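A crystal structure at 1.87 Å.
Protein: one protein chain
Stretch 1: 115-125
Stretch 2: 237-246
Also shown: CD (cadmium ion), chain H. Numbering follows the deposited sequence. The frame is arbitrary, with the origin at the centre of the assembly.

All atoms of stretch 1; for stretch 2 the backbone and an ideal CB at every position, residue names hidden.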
ATOM      1  N   ALA A 115       0.826  10.260  -3.935  1.00 20.10           N
ATOM      2  CA  ALA A 115       0.834   9.242  -5.007  1.00 22.18           C
ATOM      3  C   ALA A 115       1.732   8.086  -4.566  1.00 18.15           C
ATOM      4  O   ALA A 115       2.324   8.149  -3.460  1.00 19.16           O
ATOM      5  CB  ALA A 115       1.317   9.893  -6.344  1.00 22.38           C
ATOM      6  N   PRO A 116       1.834   6.992  -5.350  1.00 19.74           N
ATOM      7  CA  PRO A 116       2.685   5.910  -4.850  1.00 19.92           C
ATOM      8  C   PRO A 116       4.075   6.419  -4.520  1.00 20.06           C
ATOM      9  O   PRO A 116       4.619   7.241  -5.269  1.00 17.46           O
ATOM     10  CB  PRO A 116       2.749   4.948  -6.038  1.00 19.22           C
ATOM     11  CG  PRO A 116       1.360   5.160  -6.669  1.00 20.01           C
ATOM     12  CD  PRO A 116       1.189   6.622  -6.618  1.00 19.76           C
ATOM     13  N   PHE A 117       4.615   5.972  -3.394  1.00 18.77           N
ATOM     14  CA  PHE A 117       5.859   6.520  -2.874  1.00 20.45           C
ATOM     15  C   PHE A 117       6.728   5.503  -2.166  1.00 20.52           C
ATOM     16  O   PHE A 117       6.274   4.426  -1.831  1.00 18.41           O
ATOM     17  CB  PHE A 117       5.607   7.731  -1.986  1.00 22.39           C
ATOM     18  CG  PHE A 117       4.935   7.416  -0.661  1.00 19.15           C
ATOM     19  CD1 PHE A 117       3.558   7.482  -0.532  1.00 18.00           C
ATOM     20  CD2 PHE A 117       5.694   7.128   0.463  1.00 26.08           C
ATOM     21  CE1 PHE A 117       2.953   7.200   0.690  1.00 20.57           C
ATOM     22  CE2 PHE A 117       5.099   6.868   1.686  1.00 25.54           C
ATOM     23  CZ  PHE A 117       3.739   6.915   1.811  1.00 21.93           C
ATOM     24  N   GLN A 118       7.983   5.871  -1.933  1.00 18.67           N
ATOM     25  CA  GLN A 118       8.932   5.016  -1.290  1.00 19.89           C
ATOM     26  C   GLN A 118       8.950   5.303   0.189  1.00 20.32           C
ATOM     27  O   GLN A 118       9.143   6.438   0.600  1.00 19.79           O
ATOM     28  CB  GLN A 118      10.330   5.219  -1.898  1.00 20.73           C
ATOM     29  CG  GLN A 118      11.335   4.185  -1.367  1.00 24.06           C
ATOM     30  CD  GLN A 118      12.756   4.340  -1.856  1.00 25.93           C
ATOM     31  OE1 GLN A 118      13.076   5.274  -2.606  1.00 24.11           O
ATOM     32  NE2 GLN A 118      13.642   3.424  -1.399  1.00 20.83           N
ATOM     33  N   PHE A 119       8.748   4.299   1.008  1.00 18.85           N
ATOM     34  CA  PHE A 119       8.843   4.492   2.470  1.00 21.44           C
ATOM     35  C   PHE A 119      10.290   4.280   2.975  1.00 20.91           C
ATOM     36  O   PHE A 119      10.841   5.077   3.769  1.00 19.46           O
ATOM     37  CB  PHE A 119       7.890   3.530   3.191  1.00 20.24           C
ATOM     38  CG  PHE A 119       7.986   3.607   4.670  1.00 22.98           C
ATOM     39  CD1 PHE A 119       7.339   4.643   5.346  1.00 26.49           C
ATOM     40  CD2 PHE A 119       8.763   2.700   5.393  1.00 20.18           C
ATOM     41  CE1 PHE A 119       7.459   4.767   6.726  1.00 28.58           C
ATOM     42  CE2 PHE A 119       8.889   2.814   6.771  1.00 23.97           C
ATOM     43  CZ  PHE A 119       8.197   3.861   7.444  1.00 19.04           C
ATOM     44  N   SER A 120      10.881   3.186   2.537  1.00 18.54           N
ATOM     45  CA  SER A 120      12.258   2.806   2.925  1.00 21.31           C
ATOM     46  C   SER A 120      12.875   2.038   1.735  1.00 21.58           C
ATOM     47  O   SER A 120      12.260   1.908   0.694  1.00 20.09           O
ATOM     48  CB  SER A 120      12.251   1.896   4.141  1.00 21.69           C
ATOM     49  OG  SER A 120      11.716   0.644   3.744  1.00 20.39           O
ATOM     50  N   GLU A 121      14.097   1.544   1.884  1.00 20.87           N
ATOM     51  CA  GLU A 121      14.727   0.797   0.815  1.00 20.68           C
ATOM     52  C   GLU A 121      13.961  -0.462   0.514  1.00 19.90           C
ATOM     53  O   GLU A 121      14.020  -0.940  -0.605  1.00 23.67           O
ATOM     54  CB  GLU A 121      16.167   0.458   1.177  1.00 20.92           C
ATOM     55  CG  GLU A 121      17.046   1.706   1.129  1.00 21.68           C
ATOM     56  CD  GLU A 121      18.488   1.380   1.479  1.00 21.92           C
ATOM     57  OE1 GLU A 121      18.765   0.169   1.645  1.00 23.62           O
ATOM     58  OE2 GLU A 121      19.297   2.329   1.587  1.00 24.67           O
ATOM     59  N   ASN A 122      13.226  -0.957   1.496  1.00 18.69           N
ATOM     60  CA  ASN A 122      12.486  -2.251   1.369  1.00 21.46           C
ATOM     61  C   ASN A 122      10.971  -2.169   1.152  1.00 19.16           C
ATOM     62  O   ASN A 122      10.302  -3.205   0.995  1.00 18.63           O
ATOM     63  CB  ASN A 122      12.670  -3.008   2.681  1.00 25.83           C
ATOM     64  CG  ASN A 122      14.149  -3.369   2.958  1.00 34.56           C
ATOM     65  OD1 ASN A 122      14.781  -4.070   2.181  1.00 35.50           O
ATOM     66  ND2 ASN A 122      14.678  -2.881   4.066  1.00 29.74           N
ATOM     67  N   THR A 123      10.411  -0.966   1.271  1.00 18.28           N
ATOM     68  CA  THR A 123       8.958  -0.793   1.305  1.00 19.68           C
ATOM     69  C   THR A 123       8.478   0.359   0.447  1.00 18.44           C
ATOM     70  O   THR A 123       8.973   1.484   0.544  1.00 17.14           O
ATOM     71  CB  THR A 123       8.411  -0.566   2.759  1.00 22.03           C
ATOM     72  OG1 THR A 123       8.842  -1.630   3.600  1.00 21.60           O
ATOM     73  CG2 THR A 123       6.825  -0.481   2.794  1.00 17.85           C
ATOM     74  N   ILE A 124       7.451   0.091  -0.347  1.00 18.67           N
ATOM     75  CA  ILE A 124       6.777   1.172  -1.030  1.00 17.89           C
ATOM     76  C   ILE A 124       5.277   1.164  -0.646  1.00 17.96           C
ATOM     77  O   ILE A 124       4.759   0.160  -0.145  1.00 20.44           O
ATOM     78  CB  ILE A 124       6.934   1.105  -2.557  1.00 19.01           C
ATOM     79  CG1 ILE A 124       6.365  -0.203  -3.063  1.00 16.13           C
ATOM     80  CG2 ILE A 124       8.456   1.310  -2.987  1.00 16.80           C
ATOM     81  CD1 ILE A 124       6.240  -0.287  -4.621  1.00 21.80           C
ATOM     82  N   VAL A 125       4.654   2.331  -0.851  1.00 19.99           N
ATOM     83  CA  VAL A 125       3.301   2.568  -0.406  1.00 17.43           C
ATOM     84  C   VAL A 125       2.411   3.074  -1.535  1.00 19.09           C
ATOM     85  O   VAL A 125       2.781   4.013  -2.234  1.00 16.54           O
ATOM     86  CB  VAL A 125       3.238   3.507   0.791  1.00 16.77           C
ATOM     87  CG1 VAL A 125       1.724   3.683   1.247  1.00 16.22           C
ATOM     88  CG2 VAL A 125       4.062   2.912   1.957  1.00 19.01           C
ATOM     89  N   UNK A 237       0.321   4.603 -15.463  1.00 21.73           N
ATOM     90  CA  UNK A 237       1.625   4.227 -14.942  1.00 24.36           C
ATOM     91  C   UNK A 237       2.089   5.297 -13.944  1.00 25.47           C
ATOM     92  O   UNK A 237       2.119   6.429 -14.292  1.00 26.83           O
ATOM     93  CB  UNK A 237       2.637   4.056 -16.077  1.00 24.36           C
ATOM     94  N   UNK A 238       2.364   4.936 -12.687  1.00 22.68           N
ATOM     95  CA  UNK A 238       2.852   5.915 -11.678  1.00 19.96           C
ATOM     96  C   UNK A 238       4.364   5.640 -11.421  1.00 21.49           C
ATOM     97  O   UNK A 238       4.784   4.506 -11.398  1.00 22.49           O
ATOM     98  CB  UNK A 238       2.050   5.810 -10.379  1.00 19.96           C
ATOM     99  N   UNK A 239       5.180   6.679 -11.274  1.00 20.89           N
ATOM    100  CA  UNK A 239       6.594   6.442 -11.133  1.00 21.99           C
ATOM    101  C   UNK A 239       7.077   6.687  -9.711  1.00 21.99           C
ATOM    102  O   UNK A 239       6.679   7.654  -9.098  1.00 24.11           O
ATOM    103  CB  UNK A 239       7.369   7.326 -12.112  1.00 21.99           C
ATOM    104  N   UNK A 240       7.970   5.819  -9.238  1.00 22.85           N
ATOM    105  CA  UNK A 240       8.694   6.032  -7.968  1.00 22.66           C
ATOM    106  C   UNK A 240      10.218   6.078  -8.188  1.00 20.73           C
ATOM    107  O   UNK A 240      10.835   5.081  -8.573  1.00 20.19           O
ATOM    108  CB  UNK A 240       8.348   4.923  -6.972  1.00 22.66           C
ATOM    109  N   UNK A 241      10.840   7.219  -7.978  1.00 21.75           N
ATOM    110  CA  UNK A 241      12.297   7.280  -8.090  1.00 27.50           C
ATOM    111  C   UNK A 241      12.897   6.481  -6.901  1.00 27.30           C
ATOM    112  O   UNK A 241      12.540   6.713  -5.760  1.00 31.24           O
ATOM    113  CB  UNK A 241      12.788   8.729  -8.096  1.00 27.50           C
ATOM    114  N   UNK A 242      13.667   5.429  -7.184  1.00 25.25           N
ATOM    115  CA  UNK A 242      14.112   4.522  -6.127  1.00 24.41           C
ATOM    116  C   UNK A 242      15.406   5.027  -5.492  1.00 25.58           C
ATOM    117  O   UNK A 242      16.419   5.151  -6.172  1.00 27.12           O
ATOM    118  CB  UNK A 242      14.311   3.110  -6.681  1.00 24.41           C
ATOM    119  N   UNK A 243      15.364   5.329  -4.201  1.00 23.06           N
ATOM    120  CA  UNK A 243      16.506   5.890  -3.487  1.00 26.48           C
ATOM    121  C   UNK A 243      17.081   4.951  -2.459  1.00 25.85           C
ATOM    122  O   UNK A 243      16.358   4.109  -1.885  1.00 24.24           O
ATOM    123  CB  UNK A 243      16.105   7.199  -2.804  1.00 26.48           C
ATOM    124  N   UNK A 244      18.397   5.025  -2.275  1.00 26.17           N
ATOM    125  CA  UNK A 244      19.073   4.241  -1.227  1.00 28.87           C
ATOM    126  C   UNK A 244      20.069   5.113  -0.520  1.00 32.76           C
ATOM    127  O   UNK A 244      20.505   6.125  -1.068  1.00 33.38           O
ATOM    128  CB  UNK A 244      19.767   3.007  -1.807  1.00 28.87           C
ATOM    129  N   UNK A 245      20.451   4.740   0.695  1.00 36.11           N
ATOM    130  CA  UNK A 245      21.582   5.432   1.352  1.00 41.94           C
ATOM    131  C   UNK A 245      22.924   5.249   0.592  1.00 45.91           C
ATOM    132  O   UNK A 245      23.775   6.123   0.661  1.00 49.46           O
ATOM    133  CB  UNK A 245      21.734   4.914   2.784  1.00 41.94           C
ATOM    134  N   UNK A 246      23.094   4.139  -0.145  1.00 51.54           N
ATOM    135  CA  UNK A 246      24.355   3.806  -0.860  1.00 55.64           C
ATOM    136  C   UNK A 246      24.399   4.344  -2.288  1.00 58.59           C
ATOM    137  O   UNK A 246      23.399   4.824  -2.816  1.00 60.13           O
ATOM    138  OXT UNK A 246      25.433   4.293  -2.973  1.00 59.40           O
ATOM    139  CB  UNK A 246      24.547   2.289  -0.898  1.00 55.64           C
TER
HETATM  140 CD    CD H 307      21.008   0.571   2.462  1.00 29.78          CD

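Strand 237-241 runs beside the hairpin of stretch 1, at 35° to the strand that begins at Phe 117, too far away for direct backbone pairing, so side chains and water fill the gap.

At position 237 the ideal CB has nothing of stretch 1 within 5.5 Å, and almost any residue would fit; it is Val 237.

Position 238 is extended and its CB points toward stretch 1, 3.8 Å from CG of Pro 116. An apolar or aromatic side chain would suit this proline ring. Tyr 238 brings its CD2 to 3.6 Å from CD of Pro 116.

Position 239 turns away, leaving room for a polar or charged group, and Glu 239 is found. One water donates to O of Glu 239 and to O of Pro 116, 2.8 Å each.

Position 240 points toward stretch 1, with Pro 116 and Ile 124 presenting carbon nearby. Leucine, isoleucine, valine or methionine could all be considered. Ile 240 places CD1 3.9 Å from CB of Pro 116 and 4.0 Å from CD1 of Ile 124.

Position 241 again faces away and favours a polar residue; it is Glu 241. A second water links its O (2.5 Å) to OE1 of Gln 118 (3.0 Å).

At position 242 CB points sideways, 4.8 Å from OE1 of Gln 118. The carbonyl of Glu 121 lies farther along, within reach of a long side chain carrying a donor. Tyr 242 spans the distance, and its OH donates to O of Glu 121 at 2.6 Å, near the plane of the ring.

Position 243 offers its backbone to the Gln 118 amide, so many side chains are possible provided the CB, 3.6 Å from OE1, is tolerated. In Lys 243, N donates to OE1 of Gln 118 and O accepts from NE2 of Gln 118, both at 2.8 Å; the amine leads away.

The CB of position 244 is 3.5 Å from OE2 of Glu 121, favouring a small or polar group. Thr 244 donates from OG1 to O of position 246, 2.9 Å away.

Position 245 also lies close to that carboxylate, and a small residue suffices: the N of Ala 245 donates to OE2 of Glu 121 at 2.8 Å.

Position 246 has open space around its CB, but cadmium beyond it invites a metal-binding side chain. Glu 246 binds the ion through OE1 (2.5 Å to CD) and OE2 (2.6 Å to CD), sharing it with both carboxylate oxygens of Glu 121 and a water.

Stretch 2, residues 237-246: VYEIEYKTAE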
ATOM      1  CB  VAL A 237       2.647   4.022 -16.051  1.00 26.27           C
ATOM      2  CG1 VAL A 237       4.075   3.732 -15.412  1.00 26.10           C
ATOM      3  CG2 VAL A 237       2.229   2.842 -16.933  1.00 26.61           C
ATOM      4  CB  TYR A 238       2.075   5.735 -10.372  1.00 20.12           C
ATOM      5  CG  TYR A 238       0.595   6.064 -10.459  1.00 17.30           C
ATOM      6  CD1 TYR A 238      -0.332   5.147 -10.979  1.00 19.41           C
ATOM      7  CD2 TYR A 238       0.121   7.276 -10.010  1.00 22.12           C
ATOM      8  CE1 TYR A 238      -1.700   5.452 -11.043  1.00 18.76           C
ATOM      9  CE2 TYR A 238      -1.234   7.569 -10.036  1.00 21.57           C
ATOM     10  CZ  TYR A 238      -2.136   6.668 -10.563  1.00 22.55           C
ATOM     11  OH  TYR A 238      -3.491   6.999 -10.560  1.00 22.14           O
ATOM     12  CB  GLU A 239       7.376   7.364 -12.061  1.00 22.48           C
ATOM     13  CG  GLU A 239       7.042   7.194 -13.468  1.00 29.47           C
ATOM     14  CD  GLU A 239       7.923   8.111 -14.365  1.00 27.16           C
ATOM     15  OE1 GLU A 239       8.080   9.316 -14.005  1.00 28.85           O
ATOM     16  OE2 GLU A 239       8.434   7.632 -15.383  1.00 38.09           O
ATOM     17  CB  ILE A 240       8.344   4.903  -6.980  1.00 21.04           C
ATOM     18  CG1 ILE A 240       6.831   4.813  -6.761  1.00 21.80           C
ATOM     19  CG2 ILE A 240       9.103   5.092  -5.611  1.00 22.24           C
ATOM     20  CD1 ILE A 240       6.378   3.504  -5.993  1.00 18.96           C
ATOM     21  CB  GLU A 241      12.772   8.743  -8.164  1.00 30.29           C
ATOM     22  CG  GLU A 241      12.147   9.564  -9.339  1.00 37.99           C
ATOM     23  CD  GLU A 241      12.388   8.974 -10.763  1.00 53.87           C
ATOM     24  OE1 GLU A 241      13.509   8.475 -11.033  1.00 54.61           O
ATOM     25  OE2 GLU A 241      11.442   9.020 -11.611  1.00 52.28           O
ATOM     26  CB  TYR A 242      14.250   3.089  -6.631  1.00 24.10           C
ATOM     27  CG  TYR A 242      14.634   2.111  -5.537  1.00 26.59           C
ATOM     28  CD1 TYR A 242      13.756   1.809  -4.500  1.00 24.16           C
ATOM     29  CD2 TYR A 242      15.902   1.561  -5.486  1.00 29.31           C
ATOM     30  CE1 TYR A 242      14.119   0.928  -3.484  1.00 24.43           C
ATOM     31  CE2 TYR A 242      16.272   0.685  -4.473  1.00 26.96           C
ATOM     32  CZ  TYR A 242      15.386   0.386  -3.467  1.00 23.04           C
ATOM     33  OH  TYR A 242      15.763  -0.480  -2.452  1.00 22.27           O
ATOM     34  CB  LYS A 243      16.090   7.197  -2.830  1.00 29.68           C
ATOM     35  CG  LYS A 243      15.588   8.193  -3.866  1.00 37.07           C
ATOM     36  CD  LYS A 243      15.720   9.632  -3.443  1.00 46.24           C
ATOM     37  CE  LYS A 243      15.163  10.561  -4.535  1.00 51.54           C
ATOM     38  NZ  LYS A 243      15.225  12.005  -4.107  1.00 50.58           N
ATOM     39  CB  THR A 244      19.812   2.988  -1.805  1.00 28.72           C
ATOM     40  OG1 THR A 244      20.853   3.403  -2.687  1.00 30.76           O
ATOM     41  CG2 THR A 244      18.837   2.116  -2.574  1.00 26.31           C
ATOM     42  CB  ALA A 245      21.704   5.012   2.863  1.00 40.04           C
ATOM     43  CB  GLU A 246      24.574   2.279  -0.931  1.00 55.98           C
ATOM     44  CG  GLU A 246      24.824   1.558   0.409  1.00 54.23           C
ATOM     45  CD  GLU A 246      23.541   1.318   1.237  1.00 52.12           C
ATOM     46  OE1 GLU A 246      22.451   1.572   0.740  1.00 34.13           O
ATOM     47  OE2 GLU A 246      23.618   0.887   2.403  1.00 52.80           O
TER
HETATM   48  O   HOH W   1       4.115   7.879  -7.906  1.00 20.81           O
HETATM   49  O   HOH W   2      11.815   7.761  -3.604  1.00 35.36           O
HETATM   50  O   HOH W   3      20.982   1.695   4.341  1.00 33.32           O
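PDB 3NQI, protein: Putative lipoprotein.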